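PDB 1OMO: alanine dehydrogenase from Archaeoglobus fulgidus, which catalyses the reversible NAD(+)-dependent oxidative deamination of L-alanine to pyruvate and ammonium, working as a homodimer. Local coordinates for residues A121-G132 with A185-T195; G113-R122 with E208-I216. All coordinates share one frame; numbering follows the deposited sequence.

Contact 1: A121-G132 with A185-T195. With NAD (nicotinamide-adenine-dinucleotide), chain D.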
loop_
_atom_site.group_PDB
_atom_site.type_symbol
_atom_site.label_atom_id
_atom_site.label_comp_id
_atom_site.label_asym_id
_atom_site.label_seq_id
_atom_site.Cartn_x
_atom_site.Cartn_y
_atom_site.Cartn_z
ATOM N N ALA A 121 -5.716 -33.117 -2.542
ATOM C CA ALA A 121 -6.108 -34.230 -1.677
ATOM C C ALA A 121 -6.658 -35.423 -2.441
ATOM O O ALA A 121 -7.207 -35.262 -3.530
ATOM C CB ALA A 121 -7.142 -33.762 -0.665
ATOM N N ARG A 122 -6.522 -36.616 -1.862
ATOM C CA ARG A 122 -7.027 -37.835 -2.500
ATOM C C ARG A 122 -8.496 -37.670 -2.799
ATOM O O ARG A 122 -9.272 -37.241 -1.937
ATOM C CB ARG A 122 -6.851 -39.026 -1.586
ATOM C CG ARG A 122 -5.440 -39.460 -1.412
ATOM C CD ARG A 122 -5.413 -40.707 -0.574
ATOM N NE ARG A 122 -5.328 -40.429 0.857
ATOM C CZ ARG A 122 -6.276 -40.725 1.723
ATOM N NH1 ARG A 122 -7.395 -41.295 1.294
ATOM N NH2 ARG A 122 -6.088 -40.488 3.010
ATOM N N LYS A 123 -8.887 -38.002 -4.017
ATOM C CA LYS A 123 -10.275 -37.861 -4.405
ATOM C C LYS A 123 -11.253 -38.582 -3.469
ATOM O O LYS A 123 -12.432 -38.223 -3.413
ATOM C CB LYS A 123 -10.435 -38.303 -5.862
ATOM C CG LYS A 123 -9.737 -37.336 -6.816
ATOM C CD LYS A 123 -9.021 -38.056 -7.947
ATOM C CE LYS A 123 -9.978 -38.481 -9.061
ATOM N NZ LYS A 123 -10.019 -37.524 -10.224
ATOM N N ASN A 124 -10.756 -39.545 -2.688
ATOM C CA ASN A 124 -11.609 -40.303 -1.752
ATOM C C ASN A 124 -11.591 -39.816 -0.276
ATOM O O ASN A 124 -12.109 -40.497 0.613
ATOM C CB ASN A 124 -11.245 -41.807 -1.804
ATOM C CG ASN A 124 -9.837 -42.103 -1.264
ATOM O OD1 ASN A 124 -9.051 -41.203 -1.009
ATOM N ND2 ASN A 124 -9.523 -43.374 -1.111
ATOM N N SER A 125 -11.018 -38.638 -0.019
ATOM C CA SER A 125 -10.942 -38.095 1.350
ATOM C C SER A 125 -12.314 -38.022 1.991
ATOM O O SER A 125 -13.283 -37.587 1.360
ATOM C CB SER A 125 -10.312 -36.682 1.357
ATOM O OG SER A 125 -8.941 -36.728 1.001
ATOM N N SER A 126 -12.391 -38.440 3.251
ATOM C CA SER A 126 -13.658 -38.399 3.960
ATOM C C SER A 126 -13.501 -38.002 5.415
ATOM O O SER A 126 -14.460 -37.540 6.029
ATOM C CB SER A 126 -14.328 -39.765 3.904
ATOM O OG SER A 126 -13.419 -40.729 4.387
ATOM N N VAL A 127 -12.314 -38.243 5.981
ATOM C CA VAL A 127 -12.076 -37.889 7.369
ATOM C C VAL A 127 -11.328 -36.572 7.373
ATOM O O VAL A 127 -10.255 -36.469 6.791
ATOM C CB VAL A 127 -11.260 -38.968 8.104
ATOM C CG1 VAL A 127 -11.111 -38.584 9.567
ATOM C CG2 VAL A 127 -11.982 -40.340 8.001
ATOM N N PHE A 128 -11.916 -35.565 8.007
ATOM C CA PHE A 128 -11.306 -34.252 8.064
ATOM C C PHE A 128 -10.937 -33.874 9.464
ATOM O O PHE A 128 -11.793 -33.846 10.340
ATOM C CB PHE A 128 -12.264 -33.200 7.486
ATOM C CG PHE A 128 -12.452 -33.319 5.994
ATOM C CD1 PHE A 128 -13.156 -34.401 5.444
ATOM C CD2 PHE A 128 -11.871 -32.397 5.133
ATOM C CE1 PHE A 128 -13.268 -34.560 4.054
ATOM C CE2 PHE A 128 -11.983 -32.559 3.746
ATOM C CZ PHE A 128 -12.681 -33.645 3.217
ATOM N N GLY A 129 -9.659 -33.589 9.665
ATOM C CA GLY A 129 -9.168 -33.176 10.967
ATOM C C GLY A 129 -8.846 -31.679 11.037
ATOM O O GLY A 129 -8.298 -31.089 10.094
ATOM N N PHE A 130 -9.203 -31.054 12.152
ATOM C CA PHE A 130 -8.942 -29.649 12.360
ATOM C C PHE A 130 -8.117 -29.389 13.625
ATOM O O PHE A 130 -8.510 -29.750 14.750
ATOM C CB PHE A 130 -10.255 -28.869 12.439
ATOM C CG PHE A 130 -11.023 -28.841 11.143
ATOM C CD1 PHE A 130 -11.746 -29.963 10.724
ATOM C CD2 PHE A 130 -11.025 -27.697 10.342
ATOM C CE1 PHE A 130 -12.468 -29.952 9.517
ATOM C CE2 PHE A 130 -11.747 -27.663 9.124
ATOM C CZ PHE A 130 -12.467 -28.793 8.716
ATOM N N ILE A 131 -6.944 -28.801 13.435
ATOM C CA ILE A 131 -6.100 -28.418 14.552
ATOM C C ILE A 131 -6.352 -26.916 14.628
ATOM O O ILE A 131 -5.834 -26.160 13.811
ATOM C CB ILE A 131 -4.617 -28.657 14.266
ATOM C CG1 ILE A 131 -4.389 -30.121 13.884
ATOM C CG2 ILE A 131 -3.806 -28.298 15.477
ATOM C CD1 ILE A 131 -4.908 -31.105 14.924
ATOM N N GLY A 132 -7.154 -26.502 15.604
ATOM C CA GLY A 132 -7.517 -25.112 15.774
ATOM C C GLY A 132 -8.981 -25.016 15.353
ATOM O O GLY A 132 -9.337 -25.441 14.251
ATOM N N ALA A 185 -6.806 -36.148 16.062
ATOM C CA ALA A 185 -7.343 -35.252 15.030
ATOM C C ALA A 185 -6.444 -35.261 13.810
ATOM O O ALA A 185 -6.919 -35.123 12.707
ATOM C CB ALA A 185 -7.450 -33.829 15.572
ATOM N N SER A 186 -5.137 -35.406 14.026
ATOM C CA SER A 186 -4.141 -35.426 12.948
ATOM C C SER A 186 -4.226 -36.643 12.034
ATOM O O SER A 186 -3.677 -36.651 10.932
ATOM C CB SER A 186 -2.741 -35.397 13.534
ATOM O OG SER A 186 -2.591 -34.263 14.339
ATOM N N ARG A 187 -4.894 -37.673 12.520
ATOM C CA ARG A 187 -5.087 -38.920 11.795
ATOM C C ARG A 187 -6.318 -38.704 10.948
ATOM O O ARG A 187 -7.431 -38.806 11.446
ATOM C CB ARG A 187 -5.300 -40.047 12.817
ATOM C CG ARG A 187 -5.743 -41.364 12.241
ATOM C CD ARG A 187 -5.511 -42.467 13.260
ATOM N NE ARG A 187 -4.088 -42.639 13.538
ATOM C CZ ARG A 187 -3.561 -42.614 14.753
ATOM N NH1 ARG A 187 -2.253 -42.780 14.910
ATOM N NH2 ARG A 187 -4.346 -42.423 15.809
ATOM N N CYS A 188 -6.116 -38.405 9.670
ATOM C CA CYS A 188 -7.230 -38.117 8.772
ATOM C C CYS A 188 -6.767 -38.119 7.329
ATOM O O CYS A 188 -5.602 -38.364 7.066
ATOM C CB CYS A 188 -7.788 -36.731 9.102
ATOM S SG CYS A 188 -6.517 -35.443 8.979
ATOM N N ASP A 189 -7.659 -37.837 6.388
ATOM C CA ASP A 189 -7.249 -37.769 4.972
ATOM C C ASP A 189 -6.850 -36.310 4.602
ATOM O O ASP A 189 -5.937 -36.084 3.811
ATOM C CB ASP A 189 -8.389 -38.239 4.058
ATOM C CG ASP A 189 -8.998 -39.577 4.506
ATOM O OD1 ASP A 189 -8.234 -40.539 4.739
ATOM O OD2 ASP A 189 -10.242 -39.656 4.626
ATOM N N VAL A 190 -7.546 -35.343 5.205
ATOM C CA VAL A 190 -7.328 -33.908 4.999
ATOM C C VAL A 190 -7.221 -33.292 6.400
ATOM O O VAL A 190 -8.158 -33.392 7.212
ATOM C CB VAL A 190 -8.530 -33.266 4.222
ATOM C CG1 VAL A 190 -8.351 -31.739 4.088
ATOM C CG2 VAL A 190 -8.635 -33.912 2.815
ATOM N N LEU A 191 -6.071 -32.681 6.680
ATOM C CA LEU A 191 -5.804 -32.053 7.972
ATOM C C LEU A 191 -5.660 -30.530 7.775
ATOM O O LEU A 191 -4.808 -30.080 7.015
ATOM C CB LEU A 191 -4.512 -32.655 8.569
ATOM C CG LEU A 191 -3.928 -32.076 9.876
ATOM C CD1 LEU A 191 -4.905 -32.282 11.043
ATOM C CD2 LEU A 191 -2.577 -32.755 10.193
ATOM N N VAL A 192 -6.509 -29.766 8.454
ATOM C CA VAL A 192 -6.534 -28.305 8.384
ATOM C C VAL A 192 -5.912 -27.679 9.653
ATOM O O VAL A 192 -6.563 -27.678 10.693
ATOM C CB VAL A 192 -7.994 -27.806 8.319
ATOM C CG1 VAL A 192 -8.023 -26.302 8.168
ATOM C CG2 VAL A 192 -8.746 -28.510 7.204
ATOM N N THR A 193 -4.687 -27.153 9.594
ATOM C CA THR A 193 -4.093 -26.533 10.786
ATOM C C THR A 193 -4.374 -25.035 10.724
ATOM O O THR A 193 -4.029 -24.364 9.784
ATOM C CB THR A 193 -2.596 -26.811 10.892
ATOM O OG1 THR A 193 -1.921 -26.147 9.839
ATOM C CG2 THR A 193 -2.323 -28.349 10.809
ATOM N N THR A 194 -4.980 -24.499 11.765
ATOM C CA THR A 194 -5.415 -23.126 11.733
ATOM C C THR A 194 -5.001 -22.300 12.964
ATOM O O THR A 194 -5.623 -21.281 13.298
ATOM C CB THR A 194 -6.949 -23.216 11.536
ATOM O OG1 THR A 194 -7.386 -22.284 10.553
ATOM C CG2 THR A 194 -7.659 -23.043 12.770
ATOM N N THR A 195 -3.926 -22.725 13.628
ATOM C CA THR A 195 -3.478 -22.044 14.838
ATOM C C THR A 195 -2.416 -20.984 14.585
ATOM O O THR A 195 -1.784 -20.968 13.539
ATOM C CB THR A 195 -2.888 -23.045 15.869
ATOM O OG1 THR A 195 -1.551 -23.389 15.490
ATOM C CG2 THR A 195 -3.715 -24.336 15.915
HETATM P PA NAD D . -8.739 -17.322 16.159
HETATM O O1A NAD D . -7.988 -16.751 17.305
HETATM O O2A NAD D . -10.262 -17.143 16.107
HETATM O O5B NAD D . -8.496 -18.914 15.789
HETATM C C5B NAD D . -7.296 -19.662 16.254
HETATM C C4B NAD D . -7.812 -20.826 17.139
HETATM O O4B NAD D . -6.552 -21.543 17.508
HETATM C C3B NAD D . -8.433 -20.450 18.567
HETATM O O3B NAD D . -9.783 -21.041 18.728
HETATM C C2B NAD D . -7.415 -20.961 19.616
HETATM O O2B NAD D . -7.852 -21.300 20.881
HETATM C C1B NAD D . -6.716 -22.089 18.795
HETATM N N9A NAD D . -5.366 -22.348 19.202
HETATM C C8A NAD D . -4.339 -21.512 19.592
HETATM N N7A NAD D . -3.222 -22.150 19.872
HETATM C C5A NAD D . -3.439 -23.445 19.688
HETATM C C6A NAD D . -2.572 -24.616 19.829
HETATM N N6A NAD D . -1.332 -24.513 20.232
HETATM N N1A NAD D . -3.176 -25.823 19.523
HETATM C C2A NAD D . -4.461 -25.952 19.119
HETATM N N3A NAD D . -5.335 -24.851 18.974
HETATM C C4A NAD D . -4.771 -23.617 19.254
HETATM O O3 NAD D . -8.209 -16.936 14.628
HETATM P PN NAD D . -8.736 -17.266 13.047
HETATM O O1N NAD D . -9.822 -18.306 13.139
HETATM O O2N NAD D . -8.931 -15.952 12.317
HETATM O O5D NAD D . -7.325 -18.015 12.511
HETATM C C5D NAD D . -6.087 -17.181 13.007
HETATM C C4D NAD D . -4.804 -17.658 12.409
HETATM O O4D NAD D . -4.977 -17.633 10.884
HETATM C C3D NAD D . -3.563 -16.747 12.670
HETATM O O3D NAD D . -2.324 -17.474 12.581
HETATM C C2D NAD D . -3.743 -15.716 11.551
HETATM O O2D NAD D . -2.716 -14.785 11.449
HETATM C C1D NAD D . -3.995 -16.685 10.301
HETATM N N1N NAD D . -4.747 -16.196 9.094
HETATM C C2N NAD D . -4.042 -16.491 7.847
HETATM C C3N NAD D . -4.818 -16.218 6.663
HETATM C C7N NAD D . -4.011 -16.540 5.266
HETATM O O7N NAD D . -4.371 -15.933 4.218
HETATM N N7N NAD D . -3.000 -17.467 5.304
HETATM C C4N NAD D . -6.145 -15.729 6.613
HETATM C C5N NAD D . -6.720 -15.487 7.926
HETATM C C6N NAD D . -6.038 -15.720 9.131
HETATM O O HOH W 1 -4.176 -40.131 5.115
HETATM O O HOH W 2 -5.607 -36.806 1.007
HETATM O O HOH W 3 -8.745 -42.844 3.015
HETATM O O HOH W 4 -10.840 -42.364 5.118
#
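Asp189 OD2 is gripped by two successive backbone amides, Ser126 N at 2.8 Å and Val127 N at 2.9 Å, which arrive from opposite faces of the carboxylate plane along nearly straight bonds. The other oxygen, OD1, forms a salt bridge with Arg122 NH2 at 2.8 Å; it lies close to the guanidinium plane, although the two flat groups stand almost perpendicular, 83° apart. A bend at chi3 (-89°) turns the Arg122 chain toward the aspartate; Arg122 NH1 also donates to Asn124 OD1, and water 3 bridges NH1 and Asp189 OD1. With two amides, an arginine and waters around it, the carboxylate is probably anionic. It ties the turn 122-125 and the residues entering strand 127-131 to the residue just before strand 190-193.

From there strands 127-131 and 190-193 run parallel, joined by alternating backbone bonds such as Val192 N to Gly129 O (2.8 Å) and Thr194 N to Ile131 O. On one face Phe130 and Val192 lie side by side, and Val192 CG2 sits over the phenylalanine ring, 4.1 Å from its centroid, in a CH-pi contact; Phe128 also lies alongside Val190, its CE2 and CD2 against Val190 CB. On the other face Ile131 sends CG1 against Leu191 CD1 (3.6 Å) and CD1 onto Ala185 CB. Gly129, lacking a side chain, lets Ala185 O approach its CA to 3.4 Å in a CA-H...O contact.

Beyond the strands, Gly132, Thr194 and Thr195 line the NAD pocket, with Thr195 CG2 3.5 Å from adenine N3A, as expected at the C-terminal ends of Rossmann strands. Strand 127-131 is flanked on its other side by strand 152-156, and strand 190-193 by 212-215, while helix 135-147 packs on the face bearing Phe128 and Val192.

Contact 2: G113-R122 with E208-I216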
loop_
_atom_site.group_PDB
_atom_site.type_symbol
_atom_site.label_atom_id
_atom_site.label_comp_id
_atom_site.label_asym_id
_atom_site.label_seq_id
_atom_site.Cartn_x
_atom_site.Cartn_y
_atom_site.Cartn_z
ATOM N N GLY A 113 -8.416 -22.719 0.767
ATOM C CA GLY A 113 -8.214 -23.988 1.425
ATOM C C GLY A 113 -8.986 -25.041 0.671
ATOM O O GLY A 113 -8.457 -26.099 0.397
ATOM N N GLY A 114 -10.225 -24.717 0.325
ATOM C CA GLY A 114 -11.085 -25.622 -0.412
ATOM C C GLY A 114 -10.574 -25.940 -1.817
ATOM O O GLY A 114 -10.664 -27.091 -2.259
ATOM N N ILE A 115 -10.069 -24.923 -2.526
ATOM C CA ILE A 115 -9.539 -25.110 -3.879
ATOM C C ILE A 115 -8.241 -25.929 -3.802
ATOM O O ILE A 115 -8.033 -26.862 -4.596
ATOM C CB ILE A 115 -9.292 -23.736 -4.574
ATOM C CG1 ILE A 115 -10.636 -23.089 -4.916
ATOM C CG2 ILE A 115 -8.511 -23.892 -5.864
ATOM C CD1 ILE A 115 -11.462 -23.887 -5.872
ATOM N N ALA A 116 -7.374 -25.631 -2.834
ATOM C CA ALA A 116 -6.144 -26.418 -2.752
ATOM C C ALA A 116 -6.437 -27.920 -2.464
ATOM O O ALA A 116 -5.830 -28.808 -3.078
ATOM C CB ALA A 116 -5.193 -25.839 -1.696
ATOM N N ALA A 117 -7.359 -28.212 -1.558
ATOM C CA ALA A 117 -7.658 -29.606 -1.266
ATOM C C ALA A 117 -8.277 -30.259 -2.519
ATOM O O ALA A 117 -7.946 -31.390 -2.848
ATOM C CB ALA A 117 -8.588 -29.707 -0.050
ATOM N N LYS A 118 -9.123 -29.524 -3.244
ATOM C CA LYS A 118 -9.721 -30.065 -4.458
ATOM C C LYS A 118 -8.661 -30.579 -5.437
ATOM O O LYS A 118 -8.841 -31.618 -6.074
ATOM C CB LYS A 118 -10.561 -29.017 -5.188
ATOM C CG LYS A 118 -10.973 -29.520 -6.595
ATOM C CD LYS A 118 -12.079 -28.701 -7.287
ATOM C CE LYS A 118 -11.496 -27.559 -8.107
ATOM N NZ LYS A 118 -12.550 -26.803 -8.865
ATOM N N TYR A 119 -7.547 -29.851 -5.546
ATOM C CA TYR A 119 -6.479 -30.214 -6.470
ATOM C C TYR A 119 -5.421 -31.125 -5.897
ATOM O O TYR A 119 -4.757 -31.845 -6.630
ATOM C CB TYR A 119 -5.772 -28.948 -6.974
ATOM C CG TYR A 119 -6.535 -28.212 -8.052
ATOM C CD1 TYR A 119 -6.378 -28.556 -9.389
ATOM C CD2 TYR A 119 -7.437 -27.207 -7.733
ATOM C CE1 TYR A 119 -7.100 -27.913 -10.395
ATOM C CE2 TYR A 119 -8.174 -26.562 -8.722
ATOM C CZ TYR A 119 -7.998 -26.923 -10.060
ATOM O OH TYR A 119 -8.720 -26.311 -11.066
ATOM N N LEU A 120 -5.257 -31.102 -4.587
ATOM C CA LEU A 120 -4.190 -31.862 -3.982
ATOM C C LEU A 120 -4.532 -33.087 -3.140
ATOM O O LEU A 120 -3.720 -33.992 -3.038
ATOM C CB LEU A 120 -3.345 -30.896 -3.156
ATOM C CG LEU A 120 -2.125 -30.184 -3.715
ATOM C CD1 LEU A 120 -2.013 -30.292 -5.195
ATOM C CD2 LEU A 120 -2.194 -28.737 -3.237
ATOM N N ALA A 121 -5.716 -33.117 -2.542
ATOM C CA ALA A 121 -6.108 -34.230 -1.677
ATOM C C ALA A 121 -6.658 -35.423 -2.441
ATOM O O ALA A 121 -7.207 -35.262 -3.530
ATOM C CB ALA A 121 -7.142 -33.762 -0.665
ATOM N N ARG A 122 -6.522 -36.616 -1.862
ATOM C CA ARG A 122 -7.027 -37.835 -2.500
ATOM C C ARG A 122 -8.496 -37.670 -2.799
ATOM O O ARG A 122 -9.272 -37.241 -1.937
ATOM C CB ARG A 122 -6.851 -39.026 -1.586
ATOM C CG ARG A 122 -5.440 -39.460 -1.412
ATOM C CD ARG A 122 -5.413 -40.707 -0.574
ATOM N NE ARG A 122 -5.328 -40.429 0.857
ATOM C CZ ARG A 122 -6.276 -40.725 1.723
ATOM N NH1 ARG A 122 -7.395 -41.295 1.294
ATOM N NH2 ARG A 122 -6.088 -40.488 3.010
ATOM N N GLU A 208 -0.359 -39.725 8.746
ATOM C CA GLU A 208 -0.392 -40.920 7.916
ATOM C C GLU A 208 -0.169 -40.588 6.448
ATOM O O GLU A 208 -0.371 -39.447 6.015
ATOM C CB GLU A 208 -1.745 -41.636 8.062
ATOM C CG GLU A 208 -2.248 -41.742 9.522
ATOM C CD GLU A 208 -2.797 -43.126 9.892
ATOM O OE1 GLU A 208 -3.603 -43.195 10.835
ATOM O OE2 GLU A 208 -2.427 -44.142 9.266
ATOM N N GLU A 209 0.257 -41.607 5.706
ATOM C CA GLU A 209 0.474 -41.514 4.286
ATOM C C GLU A 209 -0.851 -41.060 3.662
ATOM O O GLU A 209 -1.918 -41.301 4.230
ATOM C CB GLU A 209 0.835 -42.895 3.721
ATOM C CG GLU A 209 2.104 -43.501 4.267
ATOM C CD GLU A 209 2.554 -44.744 3.489
ATOM O OE1 GLU A 209 3.673 -45.219 3.752
ATOM O OE2 GLU A 209 1.804 -45.242 2.623
ATOM N N GLY A 210 -0.768 -40.400 2.501
ATOM C CA GLY A 210 -1.956 -39.941 1.792
ATOM C C GLY A 210 -2.666 -38.728 2.367
ATOM O O GLY A 210 -3.694 -38.281 1.833
ATOM N N THR A 211 -2.147 -38.191 3.457
ATOM C CA THR A 211 -2.797 -37.033 4.048
ATOM C C THR A 211 -2.508 -35.744 3.277
ATOM O O THR A 211 -1.385 -35.511 2.812
ATOM C CB THR A 211 -2.330 -36.795 5.500
ATOM O OG1 THR A 211 -2.481 -38.000 6.264
ATOM C CG2 THR A 211 -3.158 -35.663 6.139
ATOM N N HIS A 212 -3.545 -34.926 3.123
ATOM C CA HIS A 212 -3.353 -33.627 2.521
ATOM C C HIS A 212 -3.507 -32.616 3.651
ATOM O O HIS A 212 -4.525 -32.599 4.318
ATOM C CB HIS A 212 -4.390 -33.278 1.477
ATOM C CG HIS A 212 -4.355 -31.839 1.140
ATOM N ND1 HIS A 212 -3.249 -31.250 0.558
ATOM C CD2 HIS A 212 -5.174 -30.824 1.503
ATOM C CE1 HIS A 212 -3.386 -29.940 0.583
ATOM N NE2 HIS A 212 -4.548 -29.656 1.155
ATOM N N ILE A 213 -2.514 -31.758 3.846
ATOM C CA ILE A 213 -2.580 -30.779 4.914
ATOM C C ILE A 213 -2.770 -29.347 4.410
ATOM O O ILE A 213 -1.989 -28.839 3.593
ATOM C CB ILE A 213 -1.294 -30.792 5.768
ATOM C CG1 ILE A 213 -0.993 -32.195 6.262
ATOM C CG2 ILE A 213 -1.450 -29.859 6.994
ATOM C CD1 ILE A 213 0.349 -32.277 6.976
ATOM N N ASN A 214 -3.833 -28.710 4.866
ATOM C CA ASN A 214 -4.016 -27.323 4.515
ATOM C C ASN A 214 -3.338 -26.632 5.697
ATOM O O ASN A 214 -3.883 -26.645 6.806
ATOM C CB ASN A 214 -5.495 -26.957 4.462
ATOM C CG ASN A 214 -6.063 -27.004 3.060
ATOM O OD1 ASN A 214 -5.352 -27.244 2.087
ATOM N ND2 ASN A 214 -7.349 -26.780 2.957
ATOM N N ALA A 215 -2.126 -26.112 5.493
ATOM C CA ALA A 215 -1.403 -25.423 6.578
ATOM C C ALA A 215 -1.740 -23.938 6.445
ATOM O O ALA A 215 -1.129 -23.232 5.629
ATOM C CB ALA A 215 0.091 -25.659 6.433
ATOM N N ILE A 216 -2.714 -23.477 7.243
ATOM C CA ILE A 216 -3.226 -22.095 7.173
ATOM C C ILE A 216 -2.766 -21.082 8.235
ATOM O O ILE A 216 -2.643 -19.887 7.949
ATOM C CB ILE A 216 -4.831 -22.055 7.235
ATOM C CG1 ILE A 216 -5.472 -23.124 6.337
ATOM C CG2 ILE A 216 -5.358 -20.685 6.706
ATOM C CD1 ILE A 216 -5.201 -22.900 4.853
HETATM O O HOH W 1 -4.176 -40.131 5.115
HETATM O O HOH W 2 -5.607 -36.806 1.007
#
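His212 and Asn214, alternate residues on one face of strand 212-215, both point toward the C-terminal part of helix 102-120, which runs nearly antiparallel to the strand. The imidazole lies obliquely against the last helical turn: CD2 is 3.9 Å from Ala117 CB and ND1 3.7 Å from Leu120 CB, while His212 CB packs on Ala121 CB. With CG anti to the backbone N (chi1 166°), the ring extends along the strand face toward Asn214, whose OD1 accepts from His212 NE2 at 2.7 Å. That oxygen lies in the ring plane, whereas the donor stands above the amide plane. Asn214 ND2 in turn donates to Gly113 O (2.9 Å) from above the carbonyl plane, on the face opposite Ala117 N.

At the far end Arg122 NE donates to Gly210 O (2.9 Å), tilted from the carbonyl plane. Water 2 links Arg122 N to the same oxygen, and water 1 joins Arg122 NH2 to Glu209 O and Thr211 OG1.

The chain of bonds from His212 through Asn214 to Gly113 is consistent with this orientation of the amide and with a proton on NE2. As ND1 is hydrogen-bonded to Thr286 OG1, the imidazole is held at both nitrogens within the buried helix-sheet interface.

Of the elements involved, helix 102-120 comes first along the chain and leads through Ala121 and Arg122, which belong to both contacts, into strand 127-131. Contact 1 closes the inner loop when strand 190-193, after an excursion through helices and the strands 152-156 and 177-179, returns beside 127-131. Contact 2 closes the outer loop as the following strand, 212-215, packs against the helix, so that contact 1 is nested inside it. Strands 190-193 and 212-215 are sheet neighbours, probably bonded through Leu191 O to Asn214 N (2.7 Å), and waters 1 and 2 serve both contacts. Together they tie the helix preceding the Rossmann domain's first strand to the middle of its parallel sheet.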